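Local coordinates for protein EXOU (Pseudomonas aeruginosa, PDB 4AKX) that probably acts as a phospholipase toxin of the type III secretion system and forms a heterodimer with SpcU, probably its chaperone, at residues Pro76-Val81 with Arg340-Leu345. Numbering follows the deposited sequence.
Sequences PLTSLV and RRNDNL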
loop_
_atom_site.group_PDB
_atom_site.type_symbol
_atom_site.label_atom_id
_atom_site.label_comp_id
_atom_site.label_asym_id
_atom_site.label_seq_id
_atom_site.Cartn_x
_atom_site.Cartn_y
_atom_site.Cartn_z
ATOM N N PRO B 76 -21.874 35.155 19.748
ATOM C CA PRO B 76 -21.533 36.558 19.795
ATOM C C PRO B 76 -20.118 36.799 19.256
ATOM O O PRO B 76 -19.192 36.033 19.562
ATOM C CB PRO B 76 -21.614 36.882 21.293
ATOM C CG PRO B 76 -21.245 35.605 21.968
ATOM C CD PRO B 76 -21.772 34.505 21.070
ATOM N N LEU B 77 -19.960 37.835 18.435
ATOM C CA LEU B 77 -18.621 38.290 18.063
ATOM C C LEU B 77 -17.826 38.798 19.298
ATOM O O LEU B 77 -18.130 39.862 19.881
ATOM C CB LEU B 77 -18.686 39.353 16.952
ATOM C CG LEU B 77 -18.357 38.923 15.523
ATOM C CD1 LEU B 77 -18.140 40.166 14.684
ATOM C CD2 LEU B 77 -17.116 38.047 15.454
ATOM N N THR B 78 -16.836 38.021 19.710
ATOM C CA THR B 78 -16.082 38.399 20.867
ATOM C C THR B 78 -14.602 38.448 20.582
ATOM O O THR B 78 -13.802 38.593 21.504
ATOM C CB THR B 78 -16.307 37.425 22.021
ATOM O OG1 THR B 78 -15.903 36.116 21.601
ATOM C CG2 THR B 78 -17.790 37.417 22.465
ATOM N N SER B 79 -14.229 38.311 19.311
ATOM C CA SER B 79 -12.812 38.165 18.953
ATOM C C SER B 79 -12.410 38.581 17.557
ATOM O O SER B 79 -13.136 38.364 16.586
ATOM C CB SER B 79 -12.289 36.751 19.249
ATOM O OG SER B 79 -11.668 36.708 20.528
ATOM N N LEU B 80 -11.205 39.141 17.482
ATOM C CA LEU B 80 -10.679 39.775 16.281
ATOM C C LEU B 80 -9.283 39.240 16.019
ATOM O O LEU B 80 -8.359 39.490 16.810
ATOM C CB LEU B 80 -10.632 41.296 16.467
ATOM C CG LEU B 80 -10.394 42.200 15.250
ATOM C CD1 LEU B 80 -10.913 41.609 13.946
ATOM C CD2 LEU B 80 -11.013 43.563 15.497
ATOM N N VAL B 81 -9.140 38.483 14.930
ATOM C CA VAL B 81 -7.871 37.854 14.594
ATOM C C VAL B 81 -7.309 38.550 13.376
ATOM O O VAL B 81 -7.920 38.537 12.316
ATOM C CB VAL B 81 -8.026 36.338 14.310
ATOM C CG1 VAL B 81 -6.704 35.726 13.863
ATOM C CG2 VAL B 81 -8.549 35.607 15.540
ATOM N N ARG B 340 -20.301 26.242 20.483
ATOM C CA ARG B 340 -19.185 27.166 20.392
ATOM C C ARG B 340 -19.576 28.386 21.144
ATOM O O ARG B 340 -20.728 28.809 21.037
ATOM C CB ARG B 340 -18.971 27.562 18.950
ATOM C CG ARG B 340 -18.825 26.399 18.004
ATOM C CD ARG B 340 -18.657 26.932 16.605
ATOM N NE ARG B 340 -17.800 28.112 16.609
ATOM C CZ ARG B 340 -17.913 29.124 15.759
ATOM N NH1 ARG B 340 -18.857 29.120 14.823
ATOM N NH2 ARG B 340 -17.078 30.147 15.853
ATOM N N ARG B 341 -18.632 28.979 21.883
ATOM C CA ARG B 341 -18.979 30.107 22.760
ATOM C C ARG B 341 -18.851 31.475 22.145
ATOM O O ARG B 341 -19.310 32.460 22.719
ATOM C CB ARG B 341 -18.326 30.032 24.144
ATOM C CG ARG B 341 -16.821 29.963 24.185
ATOM C CD ARG B 341 -16.355 30.159 25.626
ATOM N NE ARG B 341 -15.152 29.386 25.947
ATOM C CZ ARG B 341 -14.800 29.013 27.179
ATOM N NH1 ARG B 341 -15.559 29.338 28.217
ATOM N NH2 ARG B 341 -13.689 28.307 27.376
ATOM N N ASN B 342 -18.271 31.543 20.963
ATOM C CA ASN B 342 -18.055 32.827 20.330
ATOM C C ASN B 342 -17.627 32.663 18.890
ATOM O O ASN B 342 -17.442 31.557 18.412
ATOM C CB ASN B 342 -17.000 33.618 21.094
ATOM C CG ASN B 342 -15.661 32.961 21.041
ATOM O OD1 ASN B 342 -15.003 32.972 20.005
ATOM N ND2 ASN B 342 -15.261 32.337 22.141
ATOM N N ASP B 343 -17.469 33.785 18.208
ATOM C CA ASP B 343 -17.149 33.804 16.801
ATOM C C ASP B 343 -15.907 34.631 16.631
ATOM O O ASP B 343 -15.575 35.459 17.484
ATOM C CB ASP B 343 -18.283 34.462 16.020
ATOM C CG ASP B 343 -19.184 33.461 15.336
ATOM O OD1 ASP B 343 -19.332 32.340 15.864
ATOM O OD2 ASP B 343 -19.737 33.792 14.259
ATOM N N ASN B 344 -15.245 34.439 15.504
ATOM C CA ASN B 344 -14.100 35.240 15.145
ATOM C C ASN B 344 -14.319 36.004 13.872
ATOM O O ASN B 344 -14.875 35.481 12.910
ATOM C CB ASN B 344 -12.892 34.353 14.990
ATOM C CG ASN B 344 -12.420 33.828 16.301
ATOM O OD1 ASN B 344 -11.918 34.583 17.121
ATOM N ND2 ASN B 344 -12.611 32.537 16.532
ATOM N N LEU B 345 -13.887 37.256 13.867
ATOM C CA LEU B 345 -13.739 37.984 12.617
ATOM C C LEU B 345 -12.285 37.897 12.227
ATOM O O LEU B 345 -11.414 38.408 12.947
ATOM C CB LEU B 345 -14.167 39.447 12.776
ATOM C CG LEU B 345 -14.310 40.265 11.487
ATOM C CD1 LEU B 345 -14.911 39.471 10.343
ATOM C CD2 LEU B 345 -15.127 41.517 11.756
#
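Leu-77 lays its CD2 branch over the backbone of the neighbouring strand, across the carbonyl of Asp-343 and the amide of Leu-345, and meets CB of Asp-343 on one flank and CB of Leu-345 on the other, the latter at 4.2 Å. Leu-80 reaches the same Leu-345 CB with its CD1; both leucines hold CG anti to the backbone N (chi1 -167° and -169°), so they lie alongside each other and point the same way. Leu-77, Leu-80, Asp-343 and Leu-345 thus share one face of a parallel strand pair, where Leu-345 also packs on Val-435 and Leu-439 of helix 423-441. Leu-345 is gripped at both ends of its backbone: its N donates to Ser-79 O (3.0 Å) and its O accepts from Val-81 N (3.0 Å), both nearly straight and in the carbonyl planes. The start is looser, since Asp-343 N meets Pro-76 O at 3.1 Å from above the carbonyl plane, with a bent N-H...O angle of 141°. On the other face Asn-344 sets its OD1 against CB of Ser-79 and beside CG2 of Val-81, a packing contact. The buried carboxylate of Asp-343 pairs through OD2 with Arg-442 and Arg-74, and Arg-340 NH2 adds a less securely placed salt bridge to OD1, a cluster that would favour its charged form. Strand 77-82 lies between strands 110-114 and 343-348, all parallel, in the central sheet of the patatin-like phospholipase fold; Gly-113, Ser-115 and Gly-117, where strand 110-114 passes into helix 115-125, are consistent with its GxSxG nucleophile elbow.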